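PDB 4IGB: LPXTG cell wall surface protein from Streptococcus gordonii, which is anchored to the cell wall through its LPXTG signal and probably acts as a surface adhesin, this chain being its N-terminal N1 and N2 domains. Local coordinates for residues 2-7 with 209-214; 186-191 with 233-238; 191-196 with 263-268; 196-201 with 227-232. All blocks are in the same frame, centred on the assembly; numbering follows the deposited sequence.

Contact 1 (2-7 with 209-214); sequences LEEIKN and NLRLMN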
loop_
_atom_site.group_PDB
_atom_site.type_symbol
_atom_site.label_atom_id
_atom_site.label_comp_id
_atom_site.label_asym_id
_atom_site.label_seq_id
_atom_site.Cartn_x
_atom_site.Cartn_y
_atom_site.Cartn_z
ATOM N N LEU D 2 -5.943 2.766 15.526
ATOM C CA LEU D 2 -5.160 3.487 14.534
ATOM C C LEU D 2 -3.914 4.038 15.217
ATOM O O LEU D 2 -3.972 4.586 16.318
ATOM C CB LEU D 2 -5.948 4.643 13.929
ATOM C CG LEU D 2 -5.012 5.700 13.334
ATOM C CD1 LEU D 2 -4.313 5.145 12.119
ATOM C CD2 LEU D 2 -5.763 6.970 12.993
ATOM N N GLU D 3 -2.785 3.901 14.556
ATOM C CA GLU D 3 -1.533 4.319 15.148
ATOM C C GLU D 3 -0.946 5.397 14.264
ATOM O O GLU D 3 -0.749 5.191 13.068
ATOM C CB GLU D 3 -0.627 3.111 15.236
ATOM C CG GLU D 3 0.672 3.309 15.932
ATOM C CD GLU D 3 1.333 1.975 16.185
ATOM O OE1 GLU D 3 0.606 1.022 16.544
ATOM O OE2 GLU D 3 2.560 1.868 16.004
ATOM N N GLU D 4 -0.711 6.569 14.837
ATOM C CA GLU D 4 -0.096 7.654 14.084
ATOM C C GLU D 4 1.279 7.931 14.663
ATOM O O GLU D 4 1.433 8.048 15.881
ATOM C CB GLU D 4 -0.974 8.905 14.117
ATOM C CG GLU D 4 -2.324 8.733 13.404
ATOM C CD GLU D 4 -3.231 9.936 13.540
ATOM O OE1 GLU D 4 -3.427 10.406 14.673
ATOM O OE2 GLU D 4 -3.744 10.428 12.515
ATOM N N ILE D 5 2.273 8.032 13.785
ATOM C CA ILE D 5 3.663 8.191 14.190
ATOM C C ILE D 5 4.278 9.402 13.514
ATOM O O ILE D 5 4.124 9.589 12.308
ATOM C CB ILE D 5 4.515 6.976 13.772
ATOM C CG1 ILE D 5 3.921 5.669 14.297
ATOM C CG2 ILE D 5 5.960 7.153 14.239
ATOM C CD1 ILE D 5 3.979 5.545 15.780
ATOM N N LYS D 6 4.971 10.230 14.293
ATOM C CA LYS D 6 5.791 11.282 13.718
ATOM C C LYS D 6 7.195 11.155 14.296
ATOM O O LYS D 6 7.395 11.325 15.499
ATOM C CB LYS D 6 5.214 12.668 14.005
ATOM C CG LYS D 6 6.051 13.789 13.400
ATOM C CD LYS D 6 5.484 15.185 13.695
ATOM C CE LYS D 6 4.253 15.480 12.855
ATOM N NZ LYS D 6 3.858 16.934 12.866
ATOM N N ASN D 7 8.167 10.852 13.441
ATOM C CA ASN D 7 9.518 10.612 13.920
ATOM C C ASN D 7 10.546 10.876 12.837
ATOM O O ASN D 7 10.214 11.395 11.758
ATOM C CB ASN D 7 9.654 9.183 14.452
ATOM C CG ASN D 7 9.606 8.142 13.347
ATOM O OD1 ASN D 7 9.785 8.458 12.171
ATOM N ND2 ASN D 7 9.385 6.890 13.727
ATOM N N ASN D 209 -4.319 1.370 9.548
ATOM C CA ASN D 209 -3.635 0.775 10.683
ATOM C C ASN D 209 -2.510 1.663 11.229
ATOM O O ASN D 209 -2.275 1.742 12.442
ATOM C CB ASN D 209 -3.072 -0.581 10.252
ATOM C CG ASN D 209 -2.386 -1.315 11.382
ATOM O OD1 ASN D 209 -1.163 -1.243 11.531
ATOM N ND2 ASN D 209 -3.168 -2.041 12.181
ATOM N N LEU D 210 -1.806 2.336 10.328
ATOM C CA LEU D 210 -0.655 3.112 10.740
ATOM C C LEU D 210 -0.411 4.260 9.772
ATOM O O LEU D 210 -0.415 4.087 8.554
ATOM C CB LEU D 210 0.574 2.212 10.880
ATOM C CG LEU D 210 1.832 2.750 11.579
ATOM C CD1 LEU D 210 2.742 1.606 12.007
ATOM C CD2 LEU D 210 2.564 3.694 10.662
ATOM N N ARG D 211 -0.250 5.449 10.327
ATOM C CA ARG D 211 0.067 6.616 9.520
ATOM C C ARG D 211 1.408 7.192 9.967
ATOM O O ARG D 211 1.553 7.612 11.110
ATOM C CB ARG D 211 -1.021 7.677 9.638
ATOM C CG ARG D 211 -0.718 8.944 8.836
ATOM C CD ARG D 211 -0.830 10.184 9.710
ATOM N NE ARG D 211 0.253 10.274 10.686
ATOM C CZ ARG D 211 0.466 11.338 11.456
ATOM N NH1 ARG D 211 -0.343 12.386 11.371
ATOM N NH2 ARG D 211 1.482 11.357 12.310
ATOM N N LEU D 212 2.373 7.213 9.055
ATOM C CA LEU D 212 3.715 7.684 9.361
ATOM C C LEU D 212 3.984 9.039 8.746
ATOM O O LEU D 212 3.763 9.232 7.556
ATOM C CB LEU D 212 4.752 6.713 8.815
ATOM C CG LEU D 212 6.217 7.139 8.983
ATOM C CD1 LEU D 212 6.631 7.107 10.474
ATOM C CD2 LEU D 212 7.110 6.234 8.154
ATOM N N MET D 213 4.465 9.968 9.571
ATOM C CA MET D 213 5.039 11.219 9.102
ATOM C C MET D 213 6.482 11.322 9.545
ATOM O O MET D 213 6.867 10.801 10.598
ATOM C CB MET D 213 4.291 12.414 9.683
ATOM C CG MET D 213 2.973 12.715 9.003
ATOM S SD MET D 213 2.212 14.150 9.760
ATOM C CE MET D 213 0.751 14.314 8.694
ATOM N N ASN D 214 7.274 12.010 8.737
ATOM C CA ASN D 214 8.569 12.476 9.180
ATOM C C ASN D 214 8.369 13.729 10.055
ATOM O O ASN D 214 7.350 14.422 9.930
ATOM C CB ASN D 214 9.452 12.768 7.962
ATOM C CG ASN D 214 10.794 13.364 8.343
ATOM O OD1 ASN D 214 10.967 14.578 8.309
ATOM N ND2 ASN D 214 11.753 12.508 8.706
#
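A parallel strand pair at the border of a four-stranded mixed sheet joins Glu-3 through Asn-7 to Leu-210 through Asn-214. Strand 3-7 is one of the two edge strands within this chain and runs 11° from strand 210-214. Arg-211 is bracketed by Glu-3 and Ile-5: its N donates to Glu-3 O and its O accepts from Ile-5 N. Met-213 N then bonds Ile-5 O at 2.8 Å, and Asn-7 N closes the set on Met-213 O. Toward strand 249-252, on the other edge of strand 208-214, Asn-209 and Leu-210 both face Arg-251 in a classic beta bulge.

Ile-5 and Leu-212 share one face with Glu-3 and Leu-210. Ile-5 CG2 meets Leu-212 CD1 at 3.8 Å. Glu-4, Arg-211, Lys-6 and Met-213 share the other face. There Glu-4 CB lies over one face of the Arg-211 guanidinium and Met-213 SD over the opposite face, both toward the rim. Glu-4 OE2 has Tyr-204 and Gln-221 as partners, and Arg-211 NH1 also bonds Gln-221. The arginine chain bends at chi2 (-128°) and chi3, which turns the guanidinium back over strand 3-7. Arg-211 NH2 thereby gives Ile-5 O a second donor at 3.2 Å, standing well above the carbonyl plane.

Contact 2 (186-191 with 233-238); sequences DIDAID and TQITGG. With NA (sodium ion), chain V.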
loop_
_atom_site.group_PDB
_atom_site.type_symbol
_atom_site.label_atom_id
_atom_site.label_comp_id
_atom_site.label_asym_id
_atom_site.label_seq_id
_atom_site.Cartn_x
_atom_site.Cartn_y
_atom_site.Cartn_z
ATOM N N ASP D 186 4.692 15.156 -2.265
ATOM C CA ASP D 186 4.615 16.418 -2.962
ATOM C C ASP D 186 3.204 16.992 -2.935
ATOM O O ASP D 186 2.731 17.513 -3.935
ATOM C CB ASP D 186 5.072 16.247 -4.416
ATOM C CG ASP D 186 5.355 17.584 -5.097
ATOM O OD1 ASP D 186 5.916 18.481 -4.436
ATOM O OD2 ASP D 186 5.016 17.737 -6.285
ATOM N N ILE D 187 2.520 16.895 -1.800
ATOM C CA ILE D 187 1.248 17.584 -1.661
ATOM C C ILE D 187 1.566 19.037 -1.300
ATOM O O ILE D 187 1.676 19.376 -0.129
ATOM C CB ILE D 187 0.378 16.943 -0.578
ATOM C CG1 ILE D 187 0.194 15.448 -0.863
ATOM C CG2 ILE D 187 -0.996 17.619 -0.513
ATOM C CD1 ILE D 187 -0.439 15.165 -2.235
ATOM N N ASP D 188 1.739 19.888 -2.308
ATOM C CA ASP D 188 2.347 21.196 -2.076
ATOM C C ASP D 188 1.773 22.353 -2.904
ATOM O O ASP D 188 2.280 23.466 -2.835
ATOM C CB ASP D 188 3.863 21.105 -2.306
ATOM C CG ASP D 188 4.240 21.171 -3.786
ATOM O OD1 ASP D 188 3.387 20.841 -4.638
ATOM O OD2 ASP D 188 5.388 21.561 -4.105
ATOM N N ALA D 189 0.727 22.105 -3.684
ATOM C CA ALA D 189 0.225 23.145 -4.575
ATOM C C ALA D 189 -0.833 24.009 -3.914
ATOM O O ALA D 189 -1.797 23.509 -3.335
ATOM C CB ALA D 189 -0.313 22.541 -5.860
ATOM N N ILE D 190 -0.637 25.317 -3.998
ATOM C CA ILE D 190 -1.634 26.266 -3.544
ATOM C C ILE D 190 -1.711 27.338 -4.623
ATOM O O ILE D 190 -0.693 27.928 -4.980
ATOM C CB ILE D 190 -1.228 26.891 -2.199
ATOM C CG1 ILE D 190 -0.996 25.798 -1.156
ATOM C CG2 ILE D 190 -2.287 27.873 -1.718
ATOM C CD1 ILE D 190 -0.680 26.341 0.222
ATOM N N ASP D 191 -2.899 27.574 -5.170
ATOM C CA ASP D 191 -3.007 28.516 -6.287
ATOM C C ASP D 191 -3.437 29.917 -5.851
ATOM O O ASP D 191 -3.784 30.143 -4.689
ATOM C CB ASP D 191 -3.928 27.978 -7.388
ATOM C CG ASP D 191 -5.396 27.976 -6.985
ATOM O OD1 ASP D 191 -5.774 28.645 -5.994
ATOM O OD2 ASP D 191 -6.177 27.294 -7.678
ATOM N N THR D 233 0.559 23.139 2.475
ATOM C CA THR D 233 0.815 24.450 3.085
ATOM C C THR D 233 2.022 25.173 2.473
ATOM O O THR D 233 2.179 26.384 2.631
ATOM C CB THR D 233 1.064 24.350 4.599
ATOM O OG1 THR D 233 2.330 23.713 4.840
ATOM C CG2 THR D 233 -0.063 23.589 5.291
ATOM N N GLN D 234 2.892 24.444 1.793
ATOM C CA GLN D 234 4.045 25.107 1.201
ATOM C C GLN D 234 4.666 24.310 0.076
ATOM O O GLN D 234 4.636 23.077 0.072
ATOM C CB GLN D 234 5.101 25.455 2.264
ATOM C CG GLN D 234 5.913 24.279 2.780
ATOM C CD GLN D 234 6.954 24.697 3.824
ATOM O OE1 GLN D 234 6.615 25.241 4.882
ATOM N NE2 GLN D 234 8.224 24.443 3.526
ATOM N N ILE D 235 5.217 25.043 -0.883
ATOM C CA ILE D 235 5.911 24.462 -2.011
ATOM C C ILE D 235 7.090 23.628 -1.529
ATOM O O ILE D 235 7.717 23.922 -0.511
ATOM C CB ILE D 235 6.393 25.549 -2.984
ATOM C CG1 ILE D 235 6.854 24.931 -4.307
ATOM C CG2 ILE D 235 7.500 26.378 -2.346
ATOM C CD1 ILE D 235 8.314 24.490 -4.313
ATOM N N THR D 236 7.398 22.586 -2.281
ATOM C CA THR D 236 8.329 21.597 -1.816
ATOM C C THR D 236 8.978 20.943 -3.036
ATOM O O THR D 236 8.294 20.566 -3.982
ATOM C CB THR D 236 7.542 20.572 -0.974
ATOM O OG1 THR D 236 8.378 20.025 0.045
ATOM C CG2 THR D 236 6.956 19.473 -1.857
ATOM N N GLY D 237 10.298 20.816 -3.033
ATOM C CA GLY D 237 10.977 20.267 -4.191
ATOM C C GLY D 237 12.048 19.248 -3.863
ATOM O O GLY D 237 12.727 19.352 -2.848
ATOM N N GLY D 238 12.214 18.269 -4.744
ATOM C CA GLY D 238 13.153 17.197 -4.502
ATOM C C GLY D 238 12.518 16.045 -3.737
ATOM O O GLY D 238 11.611 16.229 -2.929
HETATM NA NA NA V . 1.760 17.801 -6.523
HETATM O O HOH W 1 2.873 21.301 1.518
#
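Asp-188 OD2 accepts the backbone N-H of Thr-236 at 2.9 Å. It uses the anti lone pair, the one turned away from OD1, and the bond is bent to 140° at the hydrogen. CG of Asp-188 is set between its own backbone N and carbonyl carbon (chi1 81°), which aims the carboxylate at Thr-236 N. Asp-188 CB itself lies 3.2 Å from Gln-234 O, as the backbone places it. The methyl CG2 of Thr-236 faces both carboxylates, 3.4 Å from Asp-188 OD2. Asp-186 OD1 and Asp-188 OD2, both acceptors, are 3.1 Å apart. This would tend to raise their proton affinity, while the nearby sodium ion would tend to lower it.

Elsewhere a water bridges the loops. It donates to Ile-187 O at 2.8 Å and to Gln-234 O, and accepts from Thr-233 N. Further along, Ile-190 CD1 rests on the Thr-233 carbonyl group at 3.7 Å from its C atom.

Both segments are loops of the N1 domain, and Ile-187 is the centre of an inverse gamma turn. Asp-186 is the first residue of that turn, and its O binds the sodium ion at 2.8 Å. Glu-197 OE2 and Ser-268 O complete the protein ligands.

Glu-197 OE1 also accepts from the backbone N atoms of Asp-188 and Ala-189. Helix 239-244 follows Gly-238, its N-cap residue, and Glu-242 of that helix touches both Asp-186 and Thr-236.

Contact 3 (191-196 with 263-268); sequences DANNLK and STETCS. With NA (sodium ion), chain V.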
loop_
_atom_site.group_PDB
_atom_site.type_symbol
_atom_site.label_atom_id
_atom_site.label_comp_id
_atom_site.label_asym_id
_atom_site.label_seq_id
_atom_site.Cartn_x
_atom_site.Cartn_y
_atom_site.Cartn_z
ATOM N N ASP D 191 -2.899 27.574 -5.170
ATOM C CA ASP D 191 -3.007 28.516 -6.287
ATOM C C ASP D 191 -3.437 29.917 -5.851
ATOM O O ASP D 191 -3.784 30.143 -4.689
ATOM C CB ASP D 191 -3.928 27.978 -7.388
ATOM C CG ASP D 191 -5.396 27.976 -6.985
ATOM O OD1 ASP D 191 -5.774 28.645 -5.994
ATOM O OD2 ASP D 191 -6.177 27.294 -7.678
ATOM N N ALA D 192 -3.436 30.844 -6.804
ATOM C CA ALA D 192 -3.664 32.257 -6.517
ATOM C C ALA D 192 -4.989 32.508 -5.810
ATOM O O ALA D 192 -5.150 33.507 -5.111
ATOM C CB ALA D 192 -3.576 33.085 -7.806
ATOM N N ASN D 193 -5.934 31.597 -5.989
ATOM C CA ASN D 193 -7.246 31.744 -5.383
ATOM C C ASN D 193 -7.339 30.961 -4.077
ATOM O O ASN D 193 -8.428 30.713 -3.549
ATOM C CB ASN D 193 -8.327 31.314 -6.373
ATOM C CG ASN D 193 -8.209 32.040 -7.708
ATOM O OD1 ASN D 193 -8.229 31.419 -8.773
ATOM N ND2 ASN D 193 -8.068 33.363 -7.652
ATOM N N ASN D 194 -6.173 30.580 -3.567
ATOM C CA ASN D 194 -6.063 29.857 -2.307
ATOM C C ASN D 194 -6.736 28.486 -2.286
ATOM O O ASN D 194 -7.137 28.005 -1.229
ATOM C CB ASN D 194 -6.548 30.714 -1.138
ATOM C CG ASN D 194 -5.848 30.364 0.165
ATOM O OD1 ASN D 194 -6.489 30.060 1.170
ATOM N ND2 ASN D 194 -4.523 30.392 0.145
ATOM N N LEU D 195 -6.863 27.862 -3.454
ATOM C CA LEU D 195 -7.229 26.453 -3.504
ATOM C C LEU D 195 -5.990 25.693 -3.066
ATOM O O LEU D 195 -4.885 26.082 -3.413
ATOM C CB LEU D 195 -7.624 26.032 -4.924
ATOM C CG LEU D 195 -8.971 26.470 -5.506
ATOM C CD1 LEU D 195 -9.216 25.767 -6.839
ATOM C CD2 LEU D 195 -10.117 26.173 -4.532
ATOM N N LYS D 196 -6.173 24.617 -2.309
ATOM C CA LYS D 196 -5.051 23.848 -1.798
ATOM C C LYS D 196 -5.121 22.386 -2.224
ATOM O O LYS D 196 -6.130 21.719 -2.023
ATOM C CB LYS D 196 -5.005 23.942 -0.273
ATOM C CG LYS D 196 -4.803 25.364 0.241
ATOM C CD LYS D 196 -5.449 25.566 1.603
ATOM C CE LYS D 196 -5.081 26.931 2.172
ATOM N NZ LYS D 196 -5.772 27.205 3.462
ATOM N N SER D 263 -7.602 18.975 -6.526
ATOM C CA SER D 263 -6.557 19.776 -7.130
ATOM C C SER D 263 -6.781 21.260 -6.887
ATOM O O SER D 263 -7.728 21.675 -6.221
ATOM C CB SER D 263 -6.524 19.521 -8.629
ATOM O OG SER D 263 -7.662 20.103 -9.247
ATOM N N THR D 264 -5.887 22.057 -7.441
ATOM C CA THR D 264 -6.089 23.484 -7.533
ATOM C C THR D 264 -6.578 23.718 -8.961
ATOM O O THR D 264 -7.006 22.777 -9.632
ATOM C CB THR D 264 -4.771 24.204 -7.337
ATOM O OG1 THR D 264 -3.885 23.817 -8.386
ATOM C CG2 THR D 264 -4.134 23.823 -5.995
ATOM N N GLU D 265 -6.492 24.958 -9.436
ATOM C CA GLU D 265 -6.834 25.262 -10.818
ATOM C C GLU D 265 -5.918 24.513 -11.808
ATOM O O GLU D 265 -6.272 24.315 -12.971
ATOM C CB GLU D 265 -6.771 26.775 -11.064
ATOM C CG GLU D 265 -5.396 27.390 -10.816
ATOM C CD GLU D 265 -5.331 28.854 -11.209
ATOM O OE1 GLU D 265 -6.395 29.433 -11.535
ATOM O OE2 GLU D 265 -4.217 29.426 -11.196
ATOM N N THR D 266 -4.749 24.089 -11.338
ATOM C CA THR D 266 -3.818 23.342 -12.179
ATOM C C THR D 266 -2.751 22.586 -11.361
ATOM O O THR D 266 -1.675 23.114 -11.091
ATOM C CB THR D 266 -3.147 24.268 -13.228
ATOM O OG1 THR D 266 -2.192 23.526 -13.997
ATOM C CG2 THR D 266 -2.450 25.448 -12.557
ATOM N N CYS D 267 -3.051 21.353 -10.958
ATOM C CA CYS D 267 -2.030 20.510 -10.334
ATOM C C CYS D 267 -2.406 19.030 -10.382
ATOM O O CYS D 267 -3.540 18.661 -10.697
ATOM C CB CYS D 267 -1.753 20.946 -8.884
ATOM S SG CYS D 267 -2.997 20.407 -7.687
ATOM N N SER D 268 -1.441 18.182 -10.060
ATOM C CA SER D 268 -1.672 16.754 -10.058
ATOM C C SER D 268 -0.684 16.111 -9.106
ATOM O O SER D 268 0.363 16.684 -8.814
ATOM C CB SER D 268 -1.472 16.185 -11.460
ATOM O OG SER D 268 -0.118 16.307 -11.867
HETATM NA NA NA V . 1.760 17.801 -6.523
HETATM O O HOH W 2 -8.945 29.765 -11.004
HETATM O O HOH W 3 -8.415 21.035 -3.707
#
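Leu-195 and Thr-264 are the residues whose backbones come nearest, with their CA atoms 5.1 Å apart. Neither segment is regular helix or strand. A type I beta turn runs from Asp-191 to Asn-194, with Asn-194 N bonded to Asp-191 O. Asp-191 N also bonds Leu-195 O, so the loop is closed on itself. In the other segment, Thr-266 N donates to Thr-264 OG1 in an ST turn, and Ser-268 O further on is a sodium ligand.

Asp-191 joins the two loops. Its OD2 accepts from Glu-265 N at 2.9 Å, through the anti lone pair and with a fairly straight 162° at the hydrogen. Its OD1 serves its own loop and takes Leu-195 N at 2.9 Å, met from above the carboxylate plane. Asn-193 N adds a weak bond to the same OD1. With chi1 at 71°, the carboxylate folds back over the turn and can hold both loops at once.

The Glu-265 chain crosses Asp-191 obliquely. Its CG approaches OD2 to 3.2 Å, and the two carboxylate planes are 70° apart. Leu-195 CD1 packs at 3.8 Å from Glu-265 N, while Thr-264 CG2 lies 3.5 Å from Leu-195 O. A water lies between Lys-196 O and Ser-263 O and donates to both, 2.7 Å from the serine oxygen.

The contact joins the loop before strand 198-202 to the link between strands 256-262 and 268-275. Trp-159 of strand 158-170 touches Leu-195 and Ser-263.

Contact 4 (196-201 with 227-232); sequences KETFYV and RTSWIA. With NA (sodium ion), chain V.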
loop_
_atom_site.group_PDB
_atom_site.type_symbol
_atom_site.label_atom_id
_atom_site.label_comp_id
_atom_site.label_asym_id
_atom_site.label_seq_id
_atom_site.Cartn_x
_atom_site.Cartn_y
_atom_site.Cartn_z
ATOM N N LYS D 196 -6.173 24.617 -2.309
ATOM C CA LYS D 196 -5.051 23.848 -1.798
ATOM C C LYS D 196 -5.121 22.386 -2.224
ATOM O O LYS D 196 -6.130 21.719 -2.023
ATOM C CB LYS D 196 -5.005 23.942 -0.273
ATOM C CG LYS D 196 -4.803 25.364 0.241
ATOM C CD LYS D 196 -5.449 25.566 1.603
ATOM C CE LYS D 196 -5.081 26.931 2.172
ATOM N NZ LYS D 196 -5.772 27.205 3.462
ATOM N N GLU D 197 -4.029 21.895 -2.800
ATOM C CA GLU D 197 -3.906 20.489 -3.144
ATOM C C GLU D 197 -4.123 19.633 -1.896
ATOM O O GLU D 197 -3.588 19.925 -0.819
ATOM C CB GLU D 197 -2.539 20.217 -3.756
ATOM C CG GLU D 197 -2.370 18.799 -4.238
ATOM C CD GLU D 197 -1.022 18.569 -4.883
ATOM O OE1 GLU D 197 -0.137 19.440 -4.729
ATOM O OE2 GLU D 197 -0.853 17.518 -5.553
ATOM N N THR D 198 -4.917 18.580 -2.037
ATOM C CA THR D 198 -5.380 17.842 -0.876
ATOM C C THR D 198 -5.449 16.360 -1.152
ATOM O O THR D 198 -5.972 15.943 -2.175
ATOM C CB THR D 198 -6.778 18.323 -0.467
ATOM O OG1 THR D 198 -6.723 19.718 -0.183
ATOM C CG2 THR D 198 -7.293 17.584 0.771
ATOM N N PHE D 199 -4.910 15.563 -0.234
ATOM C CA PHE D 199 -5.047 14.120 -0.307
ATOM C C PHE D 199 -5.882 13.686 0.866
ATOM O O PHE D 199 -5.719 14.209 1.962
ATOM C CB PHE D 199 -3.688 13.429 -0.236
ATOM C CG PHE D 199 -3.781 11.930 -0.184
ATOM C CD1 PHE D 199 -3.782 11.267 1.035
ATOM C CD2 PHE D 199 -3.874 11.185 -1.356
ATOM C CE1 PHE D 199 -3.874 9.885 1.089
ATOM C CE2 PHE D 199 -3.962 9.808 -1.321
ATOM C CZ PHE D 199 -3.960 9.151 -0.093
ATOM N N TYR D 200 -6.784 12.738 0.655
ATOM C CA TYR D 200 -7.586 12.265 1.773
ATOM C C TYR D 200 -7.907 10.791 1.744
ATOM O O TYR D 200 -7.747 10.118 0.724
ATOM C CB TYR D 200 -8.867 13.085 1.944
ATOM C CG TYR D 200 -9.875 13.038 0.810
ATOM C CD1 TYR D 200 -10.886 12.074 0.778
ATOM C CD2 TYR D 200 -9.858 14.000 -0.193
ATOM C CE1 TYR D 200 -11.837 12.062 -0.246
ATOM C CE2 TYR D 200 -10.801 13.990 -1.216
ATOM C CZ TYR D 200 -11.783 13.020 -1.235
ATOM O OH TYR D 200 -12.707 13.030 -2.255
ATOM N N VAL D 201 -8.332 10.299 2.902
ATOM C CA VAL D 201 -8.726 8.919 3.067
ATOM C C VAL D 201 -10.083 8.922 3.748
ATOM O O VAL D 201 -10.247 9.488 4.837
ATOM C CB VAL D 201 -7.736 8.158 3.954
ATOM C CG1 VAL D 201 -8.294 6.789 4.320
ATOM C CG2 VAL D 201 -6.351 8.045 3.254
ATOM N N ARG D 227 -13.931 11.721 6.790
ATOM C CA ARG D 227 -12.603 11.609 6.195
ATOM C C ARG D 227 -11.522 12.301 7.014
ATOM O O ARG D 227 -11.799 13.104 7.905
ATOM C CB ARG D 227 -12.595 12.224 4.792
ATOM C CG ARG D 227 -12.657 13.753 4.797
ATOM C CD ARG D 227 -12.639 14.344 3.394
ATOM N NE ARG D 227 -13.847 13.994 2.652
ATOM C CZ ARG D 227 -14.151 14.474 1.453
ATOM N NH1 ARG D 227 -13.328 15.322 0.852
ATOM N NH2 ARG D 227 -15.277 14.101 0.854
ATOM N N THR D 228 -10.278 11.996 6.678
ATOM C CA THR D 228 -9.153 12.780 7.155
ATOM C C THR D 228 -8.356 13.219 5.943
ATOM O O THR D 228 -8.103 12.416 5.030
ATOM C CB THR D 228 -8.300 11.966 8.127
ATOM O OG1 THR D 228 -9.047 11.777 9.330
ATOM C CG2 THR D 228 -7.010 12.691 8.452
ATOM N N SER D 229 -8.012 14.503 5.902
ATOM C CA SER D 229 -7.321 15.073 4.755
ATOM C C SER D 229 -5.953 15.575 5.147
ATOM O O SER D 229 -5.713 15.917 6.301
ATOM C CB SER D 229 -8.114 16.244 4.164
ATOM O OG SER D 229 -9.407 15.821 3.756
ATOM N N TRP D 230 -5.062 15.627 4.167
ATOM C CA TRP D 230 -3.784 16.276 4.341
ATOM C C TRP D 230 -3.683 17.345 3.272
ATOM O O TRP D 230 -3.827 17.069 2.088
ATOM C CB TRP D 230 -2.647 15.262 4.261
ATOM C CG TRP D 230 -2.713 14.263 5.390
ATOM C CD1 TRP D 230 -2.037 14.317 6.578
ATOM C CD2 TRP D 230 -3.511 13.075 5.435
ATOM N NE1 TRP D 230 -2.361 13.225 7.355
ATOM C CE2 TRP D 230 -3.264 12.451 6.675
ATOM C CE3 TRP D 230 -4.411 12.477 4.542
ATOM C CZ2 TRP D 230 -3.886 11.260 7.048
ATOM C CZ3 TRP D 230 -5.023 11.287 4.913
ATOM C CH2 TRP D 230 -4.753 10.689 6.149
ATOM N N ILE D 231 -3.451 18.569 3.718
ATOM C CA ILE D 231 -3.645 19.757 2.904
ATOM C C ILE D 231 -2.292 20.435 2.721
ATOM O O ILE D 231 -1.534 20.573 3.678
ATOM C CB ILE D 231 -4.614 20.710 3.636
ATOM C CG1 ILE D 231 -5.889 19.957 4.024
ATOM C CG2 ILE D 231 -4.934 21.944 2.807
ATOM C CD1 ILE D 231 -6.866 20.788 4.829
ATOM N N ALA D 232 -1.990 20.843 1.493
ATOM C CA ALA D 232 -0.746 21.541 1.179
ATOM C C ALA D 232 -0.642 22.822 1.993
ATOM O O ALA D 232 -1.639 23.521 2.159
ATOM C CB ALA D 232 -0.709 21.883 -0.311
HETATM NA NA NA V . 1.760 17.801 -6.523
#
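Arg-227 lays its guanidinium flat over one face of the Tyr-200 ring. The planes are 14° apart and the centres 4.0 Å, which makes a cation-pi stack. NH1 sits over the rim, 3.5 Å from Tyr-200 CZ, and Arg-227 CD adds a CH-pi contact over the same face. The Tyr-200 torsion chi1, 64°, raises the ring off the sheet, where the arginine covers it. Tyr-200 OH bonds Asp-161.

Thr-198, Ser-229 and Ile-231 are on the same face of the sheet as Tyr-200. Thr-198 CG2 touches Ser-229 CB at 3.7 Å.

These are neighbouring antiparallel strands of an eight-stranded sheet in the N1 domain. Phe-199 and Trp-230 form a hydrogen-bonded pair, with Trp-230 N to Phe-199 O at 2.7 Å.

On the opposite face the Phe-199 and Trp-230 side chains lie side by side. Trp-230 CE3 comes to the edge of the phenyl ring, 3.8 Å from CD1. Val-201 CG2 meets the indole at its edge, 3.9 Å from CZ3. Leu-250 touches all three, and Trp-230 NE1 bonds Gln-221.

Where strand 198-201 begins, Ala-232 N bonds Glu-197 O. The extended Glu-197 chain carries OE2 to 2.8 Å from the sodium ion, and OE2 also bonds Tyr-261 OH.

How the contacts relate
Contact 4 is the buried one. Contacts 1 and 3 are partly buried, and contact 2 lies at the surface. Contacts 1 and 4 are strand pairs, parallel in one and antiparallel in the other, and belong to different sheets. They touch where Met-213 and Arg-211 pack on Trp-230. Contacts 2 and 3 join loops, and in each an aspartate accepts a backbone N-H across the gap, with waters filling in where strand pairs use regular backbone bonds. Contacts 2, 3 and 4 gather round one sodium ion, each giving one ligand. Contacts 2 and 3 share Asp-191, and contacts 3 and 4 share Lys-196. Contact 1 stands apart from the metal site.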